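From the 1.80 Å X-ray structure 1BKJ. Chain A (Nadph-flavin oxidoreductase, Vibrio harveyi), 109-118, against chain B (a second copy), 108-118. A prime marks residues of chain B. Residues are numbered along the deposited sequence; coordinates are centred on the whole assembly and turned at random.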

# COMPACT_ATOMS: atom_id res chain seq x y z
N GLY A 109 -1.53 -2.55 -0.74
CA GLY A 109 -1.63 -1.74 0.47
C GLY A 109 -2.76 -0.72 0.38
O GLY A 109 -3.53 -0.56 1.33
N ILE A 110 -2.88 -0.04 -0.76
CA ILE A 110 -3.94 0.95 -1.01
C ILE A 110 -5.32 0.27 -0.93
O ILE A 110 -6.19 0.72 -0.20
N MET A 111 -5.48 -0.83 -1.66
CA MET A 111 -6.74 -1.57 -1.68
C MET A 111 -7.14 -2.11 -0.30
O MET A 111 -8.30 -1.94 0.12
N ALA A 112 -6.18 -2.75 0.38
CA ALA A 112 -6.41 -3.32 1.71
C ALA A 112 -6.80 -2.29 2.75
O ALA A 112 -7.65 -2.57 3.60
N GLN A 113 -6.23 -1.09 2.66
CA GLN A 113 -6.56 -0.04 3.60
C GLN A 113 -7.98 0.45 3.39
O GLN A 113 -8.64 0.80 4.36
N ASN A 114 -8.47 0.42 2.15
CA ASN A 114 -9.85 0.80 1.85
C ASN A 114 -10.80 -0.23 2.47
O ASN A 114 -11.78 0.15 3.12
N CYS A 115 -10.44 -1.51 2.36
CA CYS A 115 -11.22 -2.63 2.91
C CYS A 115 -11.31 -2.52 4.43
O CYS A 115 -12.41 -2.56 4.98
N LEU A 116 -10.16 -2.28 5.07
CA LEU A 116 -10.08 -2.15 6.53
C LEU A 116 -10.85 -0.93 7.03
O LEU A 116 -11.60 -1.06 8.00
N LEU A 117 -10.70 0.22 6.36
CA LEU A 117 -11.42 1.44 6.74
C LEU A 117 -12.94 1.28 6.62
O LEU A 117 -13.69 1.70 7.51
N ALA A 118 -13.39 0.61 5.55
CA ALA A 118 -14.81 0.35 5.34
C ALA A 118 -15.31 -0.51 6.52
O ALA A 118 -16.30 -0.16 7.16
N SER B 108 3.72 2.11 2.61
CA SER B 108 3.58 3.41 1.94
C SER B 108 2.21 3.54 1.29
O SER B 108 1.62 4.62 1.30
N GLY B 109 1.74 2.43 0.71
CA GLY B 109 0.44 2.37 0.05
C GLY B 109 -0.68 2.57 1.06
O GLY B 109 -1.60 3.35 0.81
N ILE B 110 -0.54 1.94 2.22
CA ILE B 110 -1.50 2.03 3.33
C ILE B 110 -1.55 3.47 3.87
O ILE B 110 -2.63 4.04 4.01
N MET B 111 -0.37 4.05 4.13
CA MET B 111 -0.26 5.42 4.64
C MET B 111 -0.82 6.45 3.66
O MET B 111 -1.65 7.28 4.05
N ALA B 112 -0.38 6.37 2.41
CA ALA B 112 -0.80 7.28 1.35
C ALA B 112 -2.29 7.29 1.13
O ALA B 112 -2.86 8.35 0.91
N GLN B 113 -2.92 6.12 1.25
CA GLN B 113 -4.37 6.01 1.06
C GLN B 113 -5.17 6.71 2.16
O GLN B 113 -6.21 7.31 1.87
N ASN B 114 -4.65 6.69 3.38
CA ASN B 114 -5.26 7.38 4.53
C ASN B 114 -5.16 8.89 4.30
O ASN B 114 -6.12 9.62 4.58
N CYS B 115 -4.03 9.34 3.74
CA CYS B 115 -3.82 10.76 3.42
C CYS B 115 -4.81 11.21 2.34
O CYS B 115 -5.46 12.25 2.51
N LEU B 116 -4.97 10.42 1.28
CA LEU B 116 -5.90 10.74 0.19
C LEU B 116 -7.37 10.74 0.65
O LEU B 116 -8.12 11.66 0.31
N LEU B 117 -7.76 9.72 1.42
CA LEU B 117 -9.13 9.63 1.93
C LEU B 117 -9.49 10.76 2.86
O LEU B 117 -10.61 11.24 2.82
N ALA B 118 -8.51 11.21 3.65
CA ALA B 118 -8.70 12.33 4.56
C ALA B 118 -8.95 13.59 3.74
O ALA B 118 -9.90 14.34 4.01

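Where two copies of a helix cross closely, a small residue at the crossing point lets the backbones meet, and larger side chains fill the space that opens as the helices diverge. The paired helices of this flavin oxidoreductase illustrate the principle: their axes approach to 7.3 Å and their N-to-C directions differ by 55°.

Gly109 sits at the tightest point. Its C lies 4.0 Å from C of Gly109′, and an ideal CB here would point toward the partner and fall 3.3 Å from N of Ile110′, leaving little room between the backbones. Ile110 follows, its CA-to-CB bond directed sideways. In the m,t rotamer it lays CG1 3.5 Å from the carbonyl O of Gly109′, while CG2 comes 3.4 Å from OE1 of Gln113′. Met111 points away and makes no contact, and Ala112 adds almost nothing.

One turn beyond the glycine, Gln113 points toward the other helix, with chi1 t and chi2 p. Its CB is 4.5 Å from CB of Gln113′, and the amide beyond reaches across: NE2 of Gln113 donates a hydrogen bond to OD1 of Asn114′ at 2.9 Å. OE1 of Gln113 packs 3.4 Å from CG2 of Ile110′ and is hydrogen-bonded elsewhere in the structure. Asn114 completes the reciprocal pair. Its CB leaves sideways, but with chi1 at -99°, between wells, the end of the side chain comes nearer, and OD1 of Asn114 accepts from NE2 of Gln113′ at 2.8 Å. OD1 of Asn114 also lies 3.3 Å from CD1 of Leu117′.

Cys115 and Leu116 take no part. Leu117, in the m,t rotamer, points inward again, one turn after Gln113, and its CD1 meets CD1 of Leu117′ at 3.5 Å. This apolar contact lies beside the two amide hydrogen bonds, with CD1 of Leu117 also 3.3 Å from OD1 of Asn114′. Ala118 is out of reach.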

# COMPACT_ATOMS: atom_id res chain seq x y z
CB ILE A 110 -3.77 1.61 -2.42
CG1 ILE A 110 -2.47 2.40 -2.47
CG2 ILE A 110 -4.95 2.55 -2.75
CD1 ILE A 110 -2.08 2.81 -3.85
CB MET A 111 -6.67 -2.72 -2.69
CG MET A 111 -7.95 -3.50 -2.78
SD MET A 111 -7.93 -4.80 -3.93
CE MET A 111 -8.47 -3.94 -5.34
CB ALA A 112 -5.21 -4.09 2.16
CB GLN A 113 -5.53 1.09 3.58
CG GLN A 113 -5.71 2.19 4.65
CD GLN A 113 -5.78 1.67 6.10
OE1 GLN A 113 -5.33 0.58 6.41
NE2 GLN A 113 -6.34 2.49 6.98
CB ASN A 114 -10.07 0.89 0.34
CG ASN A 114 -10.01 2.31 -0.19
OD1 ASN A 114 -9.58 3.24 0.49
ND2 ASN A 114 -10.46 2.49 -1.41
CB CYS A 115 -10.58 -3.98 2.55
SG CYS A 115 -10.74 -4.45 0.83
CB LEU A 116 -8.63 -2.11 7.03
CG LEU A 116 -8.43 -2.07 8.56
CD1 LEU A 116 -9.04 -3.28 9.25
CD2 LEU A 116 -6.96 -1.95 8.91
CB LEU A 117 -10.94 2.65 5.95
CG LEU A 117 -9.60 3.24 6.37
CD1 LEU A 117 -9.28 4.39 5.45
CD2 LEU A 117 -9.63 3.72 7.82
CB ALA A 118 -15.04 -0.39 4.04
CB SER B 108 4.63 3.60 0.84
OG SER B 108 5.93 3.66 1.38
CB ILE B 110 -1.13 1.06 4.49
CG1 ILE B 110 -1.20 -0.39 4.00
CG2 ILE B 110 -2.10 1.22 5.66
CD1 ILE B 110 -0.60 -1.41 4.94
CB MET B 111 1.20 5.77 4.98
CG MET B 111 1.37 7.20 5.50
SD MET B 111 3.00 7.58 6.09
CE MET B 111 3.05 6.69 7.61
CB ALA B 112 -0.10 6.94 0.08
CB GLN B 113 -4.79 4.54 0.84
CG GLN B 113 -6.29 4.30 0.48
CD GLN B 113 -6.83 5.09 -0.72
OE1 GLN B 113 -6.08 5.57 -1.57
NE2 GLN B 113 -8.15 5.22 -0.79
CB ASN B 114 -4.54 7.01 5.82
CG ASN B 114 -5.23 5.91 6.60
OD1 ASN B 114 -6.15 5.27 6.12
ND2 ASN B 114 -4.78 5.71 7.83
CB CYS B 115 -2.40 11.01 2.91
SG CYS B 115 -1.09 10.89 4.12
CB LEU B 116 -5.72 9.81 -1.02
CG LEU B 116 -6.53 10.13 -2.29
CD1 LEU B 116 -6.24 11.55 -2.80
CD2 LEU B 116 -6.28 9.09 -3.38
CB LEU B 117 -9.40 8.30 2.63
CG LEU B 117 -9.79 7.20 1.64
CD1 LEU B 117 -9.84 5.89 2.36
CD2 LEU B 117 -11.13 7.52 0.98
CB ALA B 118 -7.48 12.51 5.43